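PDB 3TMA: tRNA (guanine(6)-N2)-methyltransferase from Thermus thermophilus, which transfers a methyl group from S-adenosyl-L-methionine to the N2 atom of guanosine 6 in tRNA(Phe). Local coordinates for residues 36-48 / 58-72. Residues are numbered along the deposited sequence; the frame is centred on the assembly and turned at random. Where two conformers were deposited one is given.
Sequences EELSALYPGEGAE and IPRAWVGEEALGLRL
The ring of Tyr-42, just past the end of helix 31-41, has Arg-60 over one face and Leu-41 CG over the centre of the other. Arg-60 CD makes a CH-pi contact 4.1 Å from the ring centroid, and the guanidinium, 23° from the ring plane, lies over the CD1 rim. Bends at chi2 (-51°) and chi3 fold Arg-60 over the ring, and NE and NH2 both grip Trp-62 O in the guanidinium plane. At the ring edge, Tyr-42 OH donates to Glu-66 OE2 (2.5 Å) on the anti side of a carboxylate standing nearly perpendicular to the ring; Gly-64 N reaches the same oxygen from the syn side, both somewhat out of the carboxylate plane. One turn back from Leu-41, Glu-37 OE2 accepts from Arg-71 N (2.7 Å, 171°) and OE1 from Leu-72 N (2.9 Å), both through syn lone pairs. Between the two polar ends Leu-41 CD2 meets Leu-70 CD2 (4.0 Å), and beside them Leu-38 packs on Leu-70 CD1 and Ile-58 CG1. Two carboxylates, one from each side, thus join helix 31-41 and the residue following it to the connection between strands 55-59 and 76-84, in the N-terminal, THUMP-containing part of the chain. Glu-37 probably helps hold the backbone of Arg-71, whose side chain reaches the catalytic Rossmann-fold domain, forming a salt bridge with Glu-220 and a hydrogen bond with Ser-223.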
loop_
_atom_site.group_PDB
_atom_site.type_symbol
_atom_site.label_atom_id
_atom_site.label_comp_id
_atom_site.label_asym_id
_atom_site.label_seq_id
_atom_site.Cartn_x
_atom_site.Cartn_y
_atom_site.Cartn_z
ATOM N N GLU A 36 -8.840 -8.695 3.561
ATOM C CA GLU A 36 -10.214 -8.220 3.810
ATOM C C GLU A 36 -10.812 -7.452 2.630
ATOM O O GLU A 36 -12.012 -7.631 2.305
ATOM C CB GLU A 36 -10.305 -7.380 5.087
ATOM C CG GLU A 36 -9.929 -8.198 6.316
ATOM C CD GLU A 36 -9.664 -7.367 7.582
ATOM O OE1 GLU A 36 -9.996 -6.156 7.631
ATOM O OE2 GLU A 36 -9.103 -7.957 8.538
ATOM N N GLU A 37 -10.032 -6.520 2.065
ATOM C CA GLU A 37 -10.487 -5.805 0.833
ATOM C C GLU A 37 -10.799 -6.750 -0.324
ATOM O O GLU A 37 -11.849 -6.642 -0.965
ATOM C CB GLU A 37 -9.462 -4.744 0.385
ATOM C CG GLU A 37 -10.161 -3.633 -0.374
ATOM C CD GLU A 37 -9.225 -2.538 -0.893
ATOM O OE1 GLU A 37 -7.975 -2.726 -0.863
ATOM O OE2 GLU A 37 -9.758 -1.504 -1.366
ATOM N N LEU A 38 -9.888 -7.672 -0.616
ATOM C CA LEU A 38 -10.116 -8.640 -1.685
ATOM C C LEU A 38 -11.335 -9.526 -1.449
ATOM O O LEU A 38 -12.115 -9.831 -2.383
ATOM C CB LEU A 38 -8.875 -9.514 -1.917
ATOM C CG LEU A 38 -7.749 -8.911 -2.753
ATOM C CD1 LEU A 38 -6.412 -9.688 -2.512
ATOM C CD2 LEU A 38 -8.119 -8.936 -4.259
ATOM N N SER A 39 -11.522 -9.932 -0.198
ATOM C CA SER A 39 -12.580 -10.868 0.153
ATOM C C SER A 39 -13.937 -10.198 0.004
ATOM O O SER A 39 -14.914 -10.840 -0.324
ATOM C CB SER A 39 -12.393 -11.348 1.604
ATOM O OG SER A 39 -13.286 -12.400 1.904
ATOM N N ALA A 40 -13.997 -8.899 0.277
ATOM C CA ALA A 40 -15.251 -8.176 0.063
ATOM C C ALA A 40 -15.536 -7.978 -1.436
ATOM O O ALA A 40 -16.697 -7.956 -1.875
ATOM C CB ALA A 40 -15.240 -6.842 0.809
ATOM N N LEU A 41 -14.473 -7.881 -2.230
ATOM C CA LEU A 41 -14.619 -7.768 -3.677
ATOM C C LEU A 41 -14.971 -9.134 -4.304
ATOM O O LEU A 41 -15.902 -9.244 -5.134
ATOM C CB LEU A 41 -13.309 -7.193 -4.244
ATOM C CG LEU A 41 -13.383 -6.577 -5.615
ATOM C CD1 LEU A 41 -14.427 -5.469 -5.557
ATOM C CD2 LEU A 41 -12.013 -6.077 -6.023
ATOM N N TYR A 42 -14.283 -10.191 -3.852
ATOM C CA TYR A 42 -14.454 -11.530 -4.400
ATOM C C TYR A 42 -14.729 -12.528 -3.303
ATOM O O TYR A 42 -13.812 -13.223 -2.880
ATOM C CB TYR A 42 -13.171 -11.990 -5.095
ATOM C CG TYR A 42 -12.699 -11.109 -6.217
ATOM C CD1 TYR A 42 -13.477 -10.922 -7.358
ATOM C CD2 TYR A 42 -11.457 -10.501 -6.168
ATOM C CE1 TYR A 42 -13.031 -10.146 -8.412
ATOM C CE2 TYR A 42 -11.013 -9.699 -7.205
ATOM C CZ TYR A 42 -11.800 -9.537 -8.328
ATOM O OH TYR A 42 -11.354 -8.744 -9.367
ATOM N N PRO A 43 -16.003 -12.670 -2.881
ATOM C CA PRO A 43 -16.304 -13.693 -1.879
ATOM C C PRO A 43 -15.992 -15.086 -2.373
ATOM O O PRO A 43 -16.074 -15.358 -3.566
ATOM C CB PRO A 43 -17.812 -13.552 -1.662
ATOM C CG PRO A 43 -18.138 -12.138 -2.086
ATOM C CD PRO A 43 -17.192 -11.883 -3.257
ATOM N N GLY A 44 -15.708 -15.994 -1.462
ATOM C CA GLY A 44 -15.412 -17.368 -1.856
ATOM C C GLY A 44 -14.188 -17.839 -1.113
ATOM O O GLY A 44 -13.577 -17.057 -0.393
ATOM N N GLU A 45 -13.820 -19.104 -1.288
ATOM C CA GLU A 45 -12.787 -19.688 -0.450
ATOM C C GLU A 45 -11.488 -19.947 -1.235
ATOM O O GLU A 45 -11.430 -19.728 -2.447
ATOM C CB GLU A 45 -13.316 -20.928 0.314
ATOM C CG GLU A 45 -13.434 -22.255 -0.503
ATOM C CD GLU A 45 -14.688 -22.351 -1.373
ATOM O OE1 GLU A 45 -15.503 -21.402 -1.370
ATOM O OE2 GLU A 45 -14.848 -23.376 -2.083
ATOM N N GLY A 46 -10.437 -20.349 -0.532
ATOM C CA GLY A 46 -9.158 -20.639 -1.174
ATOM C C GLY A 46 -8.182 -19.464 -1.252
ATOM O O GLY A 46 -7.144 -19.577 -1.889
ATOM N N ALA A 47 -8.463 -18.348 -0.574
ATOM C CA ALA A 47 -7.474 -17.253 -0.536
ATOM C C ALA A 47 -6.166 -17.703 0.122
ATOM O O ALA A 47 -6.185 -18.527 1.066
ATOM C CB ALA A 47 -8.042 -16.025 0.157
ATOM N N GLU A 48 -5.033 -17.183 -0.375
ATOM C CA GLU A 48 -3.721 -17.501 0.193
ATOM C C GLU A 48 -2.970 -16.212 0.548
ATOM O O GLU A 48 -3.038 -15.231 -0.202
ATOM C CB GLU A 48 -2.894 -18.306 -0.799
ATOM C CG GLU A 48 -3.510 -19.697 -1.157
ATOM C CD GLU A 48 -2.606 -20.509 -2.106
ATOM O OE1 GLU A 48 -1.756 -19.909 -2.807
ATOM O OE2 GLU A 48 -2.764 -21.746 -2.161
ATOM N N ILE A 58 -5.920 -14.859 -4.722
ATOM C CA ILE A 58 -7.316 -15.340 -4.749
ATOM C C ILE A 58 -7.426 -16.179 -6.050
ATOM O O ILE A 58 -7.071 -15.660 -7.127
ATOM C CB ILE A 58 -8.306 -14.105 -4.942
ATOM C CG1 ILE A 58 -8.051 -13.043 -3.871
ATOM C CG2 ILE A 58 -9.777 -14.518 -4.904
ATOM C CD1 ILE A 58 -8.205 -13.566 -2.511
ATOM N N PRO A 59 -7.948 -17.427 -5.971
ATOM C CA PRO A 59 -8.251 -18.153 -7.217
ATOM C C PRO A 59 -9.402 -17.475 -7.970
ATOM O O PRO A 59 -10.432 -17.138 -7.384
ATOM C CB PRO A 59 -8.660 -19.541 -6.747
ATOM C CG PRO A 59 -9.079 -19.389 -5.302
ATOM C CD PRO A 59 -8.547 -18.068 -4.781
ATOM N N ARG A 60 -9.226 -17.263 -9.265
ATOM C CA ARG A 60 -10.215 -16.507 -10.024
ATOM C C ARG A 60 -10.356 -17.125 -11.420
ATOM O O ARG A 60 -9.334 -17.329 -12.096
ATOM C CB ARG A 60 -9.760 -15.027 -10.193
ATOM C CG ARG A 60 -9.988 -14.114 -8.986
ATOM C CD ARG A 60 -11.450 -14.184 -8.442
ATOM N NE ARG A 60 -12.329 -13.768 -9.516
ATOM C CZ ARG A 60 -13.665 -13.829 -9.507
ATOM N NH1 ARG A 60 -14.328 -14.286 -8.452
ATOM N NH2 ARG A 60 -14.341 -13.412 -10.587
ATOM N N ALA A 61 -11.594 -17.291 -11.889
ATOM C CA ALA A 61 -11.831 -17.689 -13.293
ATOM C C ALA A 61 -11.745 -16.460 -14.245
ATOM O O ALA A 61 -11.649 -16.608 -15.469
ATOM C CB ALA A 61 -13.200 -18.369 -13.401
ATOM N N TRP A 62 -11.878 -15.264 -13.677
ATOM C CA TRP A 62 -11.863 -14.019 -14.445
ATOM C C TRP A 62 -11.536 -12.822 -13.539
ATOM O O TRP A 62 -11.927 -12.813 -12.357
ATOM C CB TRP A 62 -13.243 -13.775 -15.066
ATOM C CG TRP A 62 -13.222 -12.701 -16.125
ATOM C CD1 TRP A 62 -13.618 -11.392 -15.991
ATOM C CD2 TRP A 62 -12.763 -12.848 -17.470
ATOM N NE1 TRP A 62 -13.468 -10.731 -17.196
ATOM C CE2 TRP A 62 -12.928 -11.596 -18.112
ATOM C CE3 TRP A 62 -12.239 -13.921 -18.201
ATOM C CZ2 TRP A 62 -12.603 -11.391 -19.460
ATOM C CZ3 TRP A 62 -11.926 -13.718 -19.572
ATOM C CH2 TRP A 62 -12.114 -12.461 -20.173
ATOM N N VAL A 63 -10.777 -11.858 -14.073
ATOM C CA VAL A 63 -10.466 -10.623 -13.342
ATOM C C VAL A 63 -10.813 -9.442 -14.269
ATOM O O VAL A 63 -10.290 -9.352 -15.376
ATOM C CB VAL A 63 -8.949 -10.530 -12.910
ATOM C CG1 VAL A 63 -8.672 -9.181 -12.192
ATOM C CG2 VAL A 63 -8.524 -11.724 -11.990
ATOM N N GLY A 64 -11.754 -8.613 -13.866
ATOM C CA GLY A 64 -12.059 -7.389 -14.631
ATOM C C GLY A 64 -11.530 -6.110 -13.957
ATOM O O GLY A 64 -10.596 -6.162 -13.157
ATOM N N GLU A 65 -12.174 -4.979 -14.251
ATOM C CA GLU A 65 -11.652 -3.660 -13.915
ATOM C C GLU A 65 -11.887 -3.385 -12.441
ATOM O O GLU A 65 -11.261 -2.502 -11.869
ATOM C CB GLU A 65 -12.329 -2.564 -14.760
ATOM C CG GLU A 65 -11.650 -2.286 -16.116
ATOM C CD GLU A 65 -12.098 -3.267 -17.217
ATOM O OE1 GLU A 65 -12.918 -4.183 -16.925
ATOM O OE2 GLU A 65 -11.608 -3.135 -18.364
ATOM N N GLU A 66 -12.799 -4.140 -11.851
ATOM C CA GLU A 66 -13.118 -4.042 -10.439
ATOM C C GLU A 66 -11.859 -4.198 -9.542
ATOM O O GLU A 66 -11.739 -3.540 -8.497
ATOM C CB GLU A 66 -14.244 -5.054 -10.079
ATOM C CG GLU A 66 -13.827 -6.571 -9.900
ATOM C CD GLU A 66 -13.656 -7.329 -11.216
ATOM O OE1 GLU A 66 -14.135 -6.812 -12.253
ATOM O OE2 GLU A 66 -12.983 -8.405 -11.235
ATOM N N ALA A 67 -10.888 -4.985 -10.008
ATOM C CA ALA A 67 -9.699 -5.230 -9.220
ATOM C C ALA A 67 -8.886 -3.933 -9.122
ATOM O O ALA A 67 -8.192 -3.697 -8.144
ATOM C CB ALA A 67 -8.871 -6.330 -9.870
ATOM N N LEU A 68 -9.011 -3.066 -10.118
ATOM C CA LEU A 68 -8.237 -1.823 -10.085
ATOM C C LEU A 68 -8.752 -0.792 -9.058
ATOM O O LEU A 68 -8.161 0.274 -8.903
ATOM C CB LEU A 68 -8.181 -1.182 -11.463
ATOM C CG LEU A 68 -7.593 -2.058 -12.580
ATOM C CD1 LEU A 68 -7.880 -1.428 -13.968
ATOM C CD2 LEU A 68 -6.112 -2.284 -12.398
ATOM N N GLY A 69 -9.831 -1.115 -8.358
ATOM C CA GLY A 69 -10.410 -0.222 -7.353
ATOM C C GLY A 69 -9.835 -0.475 -5.961
ATOM O O GLY A 69 -10.255 0.162 -4.960
ATOM N N LEU A 70 -8.913 -1.434 -5.872
ATOM C CA LEU A 70 -8.322 -1.817 -4.568
ATOM C C LEU A 70 -7.509 -0.663 -4.015
ATOM O O LEU A 70 -6.727 -0.053 -4.732
ATOM C CB LEU A 70 -7.424 -3.051 -4.725
ATOM C CG LEU A 70 -8.195 -4.336 -4.993
ATOM C CD1 LEU A 70 -7.265 -5.474 -5.473
ATOM C CD2 LEU A 70 -9.017 -4.735 -3.765
ATOM N N ARG A 71 -7.732 -0.332 -2.754
ATOM C CA ARG A 71 -7.001 0.748 -2.120
ATOM C C ARG A 71 -5.808 0.277 -1.280
ATOM O O ARG A 71 -5.025 1.109 -0.815
ATOM C CB ARG A 71 -7.953 1.573 -1.255
ATOM C CG ARG A 71 -9.076 2.192 -2.086
ATOM C CD ARG A 71 -8.685 3.585 -2.369
ATOM N NE ARG A 71 -9.850 4.433 -2.308
ATOM C CZ ARG A 71 -9.825 5.755 -2.343
ATOM N NH1 ARG A 71 -8.672 6.411 -2.324
ATOM N NH2 ARG A 71 -10.976 6.416 -2.344
ATOM N N LEU A 72 -5.657 -1.027 -1.069
ATOM C CA LEU A 72 -4.476 -1.474 -0.334
ATOM C C LEU A 72 -3.445 -2.156 -1.240
ATOM O O LEU A 72 -2.498 -2.743 -0.739
ATOM C CB LEU A 72 -4.886 -2.424 0.786
ATOM C CG LEU A 72 -5.659 -1.678 1.895
ATOM C CD1 LEU A 72 -6.580 -2.629 2.661
ATOM C CD2 LEU A 72 -4.651 -0.979 2.818
#